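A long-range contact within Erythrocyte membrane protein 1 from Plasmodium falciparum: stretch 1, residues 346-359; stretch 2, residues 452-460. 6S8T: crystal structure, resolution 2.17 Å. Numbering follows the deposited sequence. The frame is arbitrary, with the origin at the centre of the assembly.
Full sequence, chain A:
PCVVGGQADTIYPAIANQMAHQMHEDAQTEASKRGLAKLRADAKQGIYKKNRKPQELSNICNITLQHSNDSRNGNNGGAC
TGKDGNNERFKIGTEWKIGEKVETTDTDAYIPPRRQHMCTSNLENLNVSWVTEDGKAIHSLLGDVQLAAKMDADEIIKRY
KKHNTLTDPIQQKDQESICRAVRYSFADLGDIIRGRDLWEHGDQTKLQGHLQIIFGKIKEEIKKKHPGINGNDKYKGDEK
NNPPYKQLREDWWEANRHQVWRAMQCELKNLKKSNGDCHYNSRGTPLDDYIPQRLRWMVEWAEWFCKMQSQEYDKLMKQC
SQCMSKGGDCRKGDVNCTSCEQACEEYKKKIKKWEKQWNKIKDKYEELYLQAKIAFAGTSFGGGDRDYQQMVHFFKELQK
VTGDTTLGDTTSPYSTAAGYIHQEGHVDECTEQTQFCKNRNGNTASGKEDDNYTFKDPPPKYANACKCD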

# COMPACT_ATOMS: atom_id res chain seq x y z
N GLU A 346 17.73 23.31 6.27
CA GLU A 346 16.90 22.18 6.68
C GLU A 346 16.03 21.69 5.53
O GLU A 346 15.76 20.49 5.42
CB GLU A 346 16.03 22.56 7.88
CG GLU A 346 16.81 22.90 9.14
CD GLU A 346 15.91 23.29 10.31
OE1 GLU A 346 14.67 23.26 10.14
OE2 GLU A 346 16.45 23.61 11.39
N TYR A 347 15.57 22.61 4.67
CA TYR A 347 14.77 22.20 3.52
C TYR A 347 15.59 21.36 2.55
O TYR A 347 15.14 20.30 2.10
CB TYR A 347 14.19 23.44 2.83
CG TYR A 347 13.26 23.11 1.68
CD1 TYR A 347 13.75 22.95 0.39
CD2 TYR A 347 11.89 22.98 1.89
CE1 TYR A 347 12.91 22.65 -0.67
CE2 TYR A 347 11.04 22.68 0.84
CZ TYR A 347 11.55 22.52 -0.44
OH TYR A 347 10.71 22.22 -1.48
N LYS A 348 16.81 21.80 2.24
CA LYS A 348 17.64 21.08 1.28
C LYS A 348 17.99 19.68 1.78
O LYS A 348 18.04 18.73 1.00
CB LYS A 348 18.91 21.87 0.98
CG LYS A 348 19.83 21.21 -0.04
CD LYS A 348 21.05 22.07 -0.33
CE LYS A 348 21.88 22.30 0.92
NZ LYS A 348 22.40 21.02 1.49
N LYS A 349 18.22 19.54 3.09
CA LYS A 349 18.60 18.24 3.64
C LYS A 349 17.44 17.25 3.56
O LYS A 349 17.64 16.08 3.20
CB LYS A 349 19.08 18.39 5.08
CG LYS A 349 20.40 19.13 5.22
CD LYS A 349 20.80 19.29 6.68
CE LYS A 349 22.12 20.02 6.81
NZ LYS A 349 22.50 20.23 8.24
N LYS A 350 16.23 17.69 3.91
CA LYS A 350 15.08 16.78 3.88
C LYS A 350 14.72 16.38 2.45
O LYS A 350 14.45 15.21 2.18
CB LYS A 350 13.88 17.43 4.56
CG LYS A 350 13.79 17.18 6.05
CD LYS A 350 12.36 17.39 6.54
CE LYS A 350 12.23 17.09 8.02
NZ LYS A 350 12.99 18.07 8.85
N ILE A 351 14.71 17.34 1.53
CA ILE A 351 14.34 17.03 0.15
C ILE A 351 15.37 16.11 -0.49
O ILE A 351 15.02 15.23 -1.29
CB ILE A 351 14.15 18.32 -0.66
CG1 ILE A 351 13.05 19.18 -0.03
CG2 ILE A 351 13.78 18.00 -2.10
CD1 ILE A 351 11.73 18.47 0.10
N LYS A 352 16.65 16.26 -0.12
CA LYS A 352 17.69 15.45 -0.74
C LYS A 352 17.58 13.99 -0.34
O LYS A 352 17.72 13.10 -1.19
CB LYS A 352 19.07 16.00 -0.38
CG LYS A 352 20.20 15.34 -1.16
CD LYS A 352 20.07 15.62 -2.65
CE LYS A 352 20.90 14.65 -3.48
NZ LYS A 352 20.36 13.26 -3.39
N LYS A 353 17.34 13.71 0.94
CA LYS A 353 17.28 12.32 1.37
C LYS A 353 16.05 11.61 0.82
O LYS A 353 16.11 10.41 0.51
CB LYS A 353 17.32 12.23 2.90
CG LYS A 353 16.26 13.04 3.61
CD LYS A 353 16.72 13.44 5.00
CE LYS A 353 17.20 12.25 5.81
NZ LYS A 353 17.60 12.64 7.19
N TRP A 354 14.93 12.32 0.66
CA TRP A 354 13.78 11.73 -0.02
C TRP A 354 14.08 11.51 -1.50
O TRP A 354 13.65 10.51 -2.08
CB TRP A 354 12.55 12.62 0.16
CG TRP A 354 11.90 12.50 1.51
CD1 TRP A 354 12.32 13.05 2.68
CD2 TRP A 354 10.70 11.77 1.81
NE1 TRP A 354 11.46 12.72 3.70
CE2 TRP A 354 10.45 11.93 3.19
CE3 TRP A 354 9.80 11.01 1.06
CZ2 TRP A 354 9.36 11.36 3.83
CZ3 TRP A 354 8.72 10.43 1.69
CH2 TRP A 354 8.50 10.61 3.07
N GLU A 355 14.82 12.43 -2.12
CA GLU A 355 15.15 12.28 -3.54
C GLU A 355 15.97 11.02 -3.80
O GLU A 355 15.83 10.41 -4.86
CB GLU A 355 15.91 13.51 -4.03
CG GLU A 355 16.20 13.50 -5.52
CD GLU A 355 17.07 14.65 -5.97
OE1 GLU A 355 17.73 15.28 -5.10
OE2 GLU A 355 17.10 14.94 -7.19
N LYS A 356 16.83 10.62 -2.85
CA LYS A 356 17.62 9.41 -3.06
C LYS A 356 16.73 8.18 -3.15
O LYS A 356 17.01 7.26 -3.92
CB LYS A 356 18.65 9.25 -1.94
CG LYS A 356 19.80 10.24 -2.02
CD LYS A 356 20.91 9.87 -1.05
CE LYS A 356 22.13 10.76 -1.24
NZ LYS A 356 23.25 10.36 -0.34
N GLN A 357 15.64 8.15 -2.37
CA GLN A 357 14.71 7.03 -2.45
C GLN A 357 13.99 7.01 -3.80
O GLN A 357 13.82 5.94 -4.40
CB GLN A 357 13.70 7.10 -1.30
CG GLN A 357 14.35 7.11 0.09
CD GLN A 357 13.34 6.95 1.23
OE1 GLN A 357 12.17 7.30 1.10
NE2 GLN A 357 13.81 6.41 2.35
N TRP A 358 13.60 8.18 -4.31
CA TRP A 358 12.87 8.24 -5.58
C TRP A 358 13.73 7.77 -6.75
O TRP A 358 13.21 7.15 -7.68
CB TRP A 358 12.36 9.66 -5.82
CG TRP A 358 11.77 9.89 -7.19
CD1 TRP A 358 12.34 10.57 -8.22
CD2 TRP A 358 10.50 9.43 -7.67
NE1 TRP A 358 11.51 10.57 -9.31
CE2 TRP A 358 10.37 9.88 -9.00
CE3 TRP A 358 9.46 8.68 -7.11
CZ2 TRP A 358 9.24 9.61 -9.78
CZ3 TRP A 358 8.34 8.42 -7.88
CH2 TRP A 358 8.24 8.88 -9.19
N ASN A 359 15.04 8.04 -6.71
CA ASN A 359 15.91 7.62 -7.80
C ASN A 359 15.99 6.10 -7.90
O ASN A 359 16.06 5.55 -9.01
CB ASN A 359 17.30 8.22 -7.63
CG ASN A 359 17.37 9.67 -8.07
OD1 ASN A 359 16.60 10.11 -8.93
ND2 ASN A 359 18.28 10.43 -7.47
N ASN A 452 9.57 23.97 -11.62
CA ASN A 452 8.60 23.29 -10.77
C ASN A 452 8.99 21.84 -10.45
O ASN A 452 8.11 21.04 -10.09
CB ASN A 452 7.21 23.33 -11.42
CG ASN A 452 7.16 22.56 -12.73
OD1 ASN A 452 8.16 22.42 -13.43
ND2 ASN A 452 5.98 22.07 -13.07
N TYR A 453 10.26 21.49 -10.58
CA TYR A 453 10.72 20.15 -10.24
C TYR A 453 10.60 19.91 -8.73
O TYR A 453 10.97 20.77 -7.92
CB TYR A 453 12.16 19.96 -10.70
CG TYR A 453 12.75 18.59 -10.47
CD1 TYR A 453 12.04 17.43 -10.78
CD2 TYR A 453 14.04 18.44 -9.96
CE1 TYR A 453 12.58 16.18 -10.57
CE2 TYR A 453 14.59 17.20 -9.75
CZ TYR A 453 13.86 16.07 -10.05
OH TYR A 453 14.42 14.83 -9.84
N THR A 454 10.08 18.74 -8.35
CA THR A 454 9.80 18.47 -6.94
C THR A 454 11.08 18.42 -6.11
O THR A 454 11.06 18.81 -4.93
CB THR A 454 9.03 17.16 -6.78
OG1 THR A 454 9.74 16.09 -7.42
CG2 THR A 454 7.64 17.27 -7.40
N PHE A 455 12.18 17.95 -6.68
CA PHE A 455 13.44 17.81 -5.97
C PHE A 455 14.44 18.90 -6.33
O PHE A 455 15.65 18.67 -6.32
CB PHE A 455 14.04 16.42 -6.22
CG PHE A 455 13.06 15.30 -6.05
CD1 PHE A 455 12.64 14.91 -4.78
CD2 PHE A 455 12.54 14.63 -7.15
CE1 PHE A 455 11.74 13.88 -4.62
CE2 PHE A 455 11.63 13.60 -6.99
CZ PHE A 455 11.23 13.22 -5.72
N LYS A 456 13.95 20.10 -6.65
CA LYS A 456 14.81 21.22 -7.00
C LYS A 456 15.46 21.76 -5.73
O LYS A 456 14.78 22.33 -4.87
CB LYS A 456 14.00 22.30 -7.71
CG LYS A 456 14.83 23.33 -8.45
CD LYS A 456 15.70 22.68 -9.51
CE LYS A 456 15.89 23.61 -10.70
NZ LYS A 456 16.34 24.95 -10.27
N ASP A 457 16.78 21.57 -5.61
CA ASP A 457 17.48 21.98 -4.39
C ASP A 457 17.44 23.49 -4.18
O ASP A 457 17.18 23.92 -3.04
CB ASP A 457 18.91 21.45 -4.41
CG ASP A 457 18.98 19.96 -4.68
OD1 ASP A 457 18.08 19.23 -4.22
OD2 ASP A 457 19.93 19.52 -5.35
N PRO A 458 17.69 24.34 -5.17
CA PRO A 458 17.42 25.77 -4.99
C PRO A 458 16.01 26.11 -5.43
O PRO A 458 15.69 26.08 -6.62
CB PRO A 458 18.46 26.44 -5.90
CG PRO A 458 18.67 25.46 -7.00
CD PRO A 458 18.42 24.08 -6.43
N PRO A 459 15.12 26.43 -4.48
CA PRO A 459 13.74 26.77 -4.84
C PRO A 459 13.70 28.03 -5.68
O PRO A 459 14.26 29.06 -5.29
CB PRO A 459 13.06 26.98 -3.48
CG PRO A 459 13.95 26.29 -2.49
CD PRO A 459 15.34 26.46 -3.03
N PRO A 460 13.05 27.98 -6.85
CA PRO A 460 13.05 29.15 -7.73
C PRO A 460 12.44 30.39 -7.10
O PRO A 460 12.86 31.51 -7.43
CB PRO A 460 12.23 28.68 -8.94
CG PRO A 460 12.33 27.18 -8.90
CD PRO A 460 12.36 26.83 -7.45

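Stretch 2, an irregular segment, packs against one side of the helix formed by residues 346-359, and no hydrogen bond crosses between them; packing does the work. Asn452 lies out of reach, so contact begins at Tyr453, whose CA-to-CB bond points sideways but whose long side chain can span to the helix with its hydroxyl at the tip, placing Tyr453 OH 3.8 Å from Glu355 OE2. A type I turn from Tyr453 to Lys456, with a weak hydrogen bond from Lys456 N to Tyr453 O, brings the chain round. Within it, small Thr454 offers its backbone: Thr454 O lies 4.0 Å from Ile351 CG2.

Phe455 is the centre of the contact, losing more area than any other residue. Its flat, apolar ring suits this buried place: Phe455 CE2 lies 3.3 Å from Trp358 CD1, over one face of the Trp358 ring. Ile351 CG2 packs 4.2 Å from Phe455 CD1.

The CA-to-CB bond of Lys456 points away; a long, charged chain suits this partly exposed place. So does the charge of poorly ordered Asp457, although its OD1 comes 4.1 Å from Glu355 OE1, a close approach of like charges; within the helix, Lys352 NZ makes a long salt bridge (3.7 Å) to Glu355 OE1. Finally, Pro459, also poorly ordered, sets its compact apolar CG 4.2 Å from Tyr347 CE1.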